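PDB 4H0N: DNMT2 from Spodoptera frugiperda, which probably methylates cytosine 38 in the anticodon loop of tRNA(Asp), and also cytosine in DNA, using S-adenosyl-L-methionine. Local coordinates for residues A[281-284]-A[288-291]. The protein carries 3 engineered substitutions. Residues are numbered along the deposited sequence; the frame is centred on the assembly and turned at random.
Sequences KLRY and KEVL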
# COMPACT_ATOMS: atom_id res chain seq x y z
N LYS A 281 8.32 -22.33 16.46
CA LYS A 281 8.27 -22.29 15.00
C LYS A 281 7.69 -20.99 14.40
O LYS A 281 7.03 -21.01 13.35
CB LYS A 281 7.63 -23.57 14.40
CG LYS A 281 6.08 -23.59 14.36
CD LYS A 281 5.53 -24.90 13.80
CE LYS A 281 4.57 -25.52 14.70
NZ LYS A 281 4.41 -26.99 14.37
N LEU A 282 7.95 -19.86 15.05
CA LEU A 282 7.53 -18.57 14.52
C LEU A 282 8.15 -18.35 13.15
O LEU A 282 9.34 -18.61 12.95
CB LEU A 282 7.95 -17.43 15.44
CG LEU A 282 7.33 -17.47 16.83
CD1 LEU A 282 7.94 -16.40 17.72
CD2 LEU A 282 5.83 -17.28 16.72
N ARG A 283 7.35 -17.90 12.20
CA ARG A 283 7.84 -17.65 10.85
C ARG A 283 7.22 -16.39 10.29
O ARG A 283 6.18 -15.94 10.77
CB ARG A 283 7.49 -18.82 9.93
CG ARG A 283 6.01 -18.89 9.57
CD ARG A 283 5.84 -19.53 8.20
NE ARG A 283 4.48 -19.99 7.96
CZ ARG A 283 3.55 -19.29 7.32
NH1 ARG A 283 3.83 -18.08 6.86
NH2 ARG A 283 2.34 -19.80 7.15
N TYR A 284 7.84 -15.82 9.27
CA TYR A 284 7.27 -14.69 8.57
C TYR A 284 6.15 -15.13 7.64
O TYR A 284 6.05 -16.31 7.29
CB TYR A 284 8.35 -13.97 7.77
CG TYR A 284 9.47 -13.41 8.62
CD1 TYR A 284 9.26 -12.32 9.45
CD2 TYR A 284 10.74 -13.97 8.58
CE1 TYR A 284 10.29 -11.80 10.22
CE2 TYR A 284 11.77 -13.46 9.35
CZ TYR A 284 11.54 -12.38 10.16
OH TYR A 284 12.57 -11.87 10.92
N LYS A 288 3.66 -14.40 -0.99
CA LYS A 288 2.38 -14.86 -1.53
C LYS A 288 1.25 -14.55 -0.56
O LYS A 288 0.20 -14.03 -0.94
CB LYS A 288 2.46 -16.36 -1.80
CG LYS A 288 1.26 -16.96 -2.51
CD LYS A 288 1.51 -18.43 -2.77
CE LYS A 288 0.32 -19.09 -3.45
NZ LYS A 288 0.55 -20.55 -3.66
N GLU A 289 1.47 -14.88 0.71
CA GLU A 289 0.48 -14.63 1.75
C GLU A 289 0.22 -13.14 1.94
O GLU A 289 -0.92 -12.71 2.06
CB GLU A 289 0.91 -15.28 3.07
CG GLU A 289 0.67 -16.79 3.10
CD GLU A 289 1.54 -17.52 4.13
OE1 GLU A 289 2.55 -16.93 4.60
OE2 GLU A 289 1.21 -18.68 4.46
N VAL A 290 1.29 -12.36 1.95
CA VAL A 290 1.16 -10.91 2.08
C VAL A 290 0.37 -10.34 0.89
O VAL A 290 -0.42 -9.41 1.05
CB VAL A 290 2.53 -10.24 2.19
CG1 VAL A 290 2.39 -8.73 2.30
CG2 VAL A 290 3.29 -10.82 3.38
N LEU A 291 0.58 -10.92 -0.29
CA LEU A 291 -0.17 -10.53 -1.48
C LEU A 291 -1.67 -10.80 -1.33
O LEU A 291 -2.49 -9.98 -1.73
CB LEU A 291 0.39 -11.23 -2.73
CG LEU A 291 1.56 -10.53 -3.45
CD1 LEU A 291 2.26 -11.48 -4.41
CD2 LEU A 291 1.08 -9.30 -4.19
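Arg283 and Glu289 meet end-on in a two-pronged salt bridge, one guanidinium nitrogen to each carboxylate oxygen. Arg283 NH1 lies 2.8 Å from Glu289 OE1, and Arg283 NH2 lies 3.1 Å from Glu289 OE2. Both oxygens are approached on their syn sides. The two flat groups are 17° apart, close to coplanar but not ideally so: the oxygens sit somewhat off the guanidinium plane, and the N-H...O angles are 143° at NH1 and 136° at NH2. The side chains come from opposite directions, and together they span the 12.1 Å between Arg283 CA and Glu289 CA. Arg283 is extended from CG to NE, and Glu289, extended beyond CG, meets it from the helix.

Arg283 NH1 has a second acceptor, Tyr284 O, at 2.9 Å and almost in the guanidinium plane. This bond ties the guanidinium to the backbone of the next residue and probably limits its rotation. On the carboxylate side, OE1 also accepts from Thr286 N, just ahead of helix 287-293, the glutamate half of a capping box; OE2 accepts weakly from Glu200 N. Farther out, backbone hydrogen bonds between Arg283 and Phe248 and between Tyr284 and Phe207 fix the loop, and the Tyr284 ring packs edge-to-face with Tyr237.

The bridge thus joins the loop after helix 271-278 to the start of helix 287-293, away from the cofactor pocket. With both residues buried, the two charges would largely offset each other, and the further N-H donors to Glu289, one of them weak, would be expected to favour its ionised form.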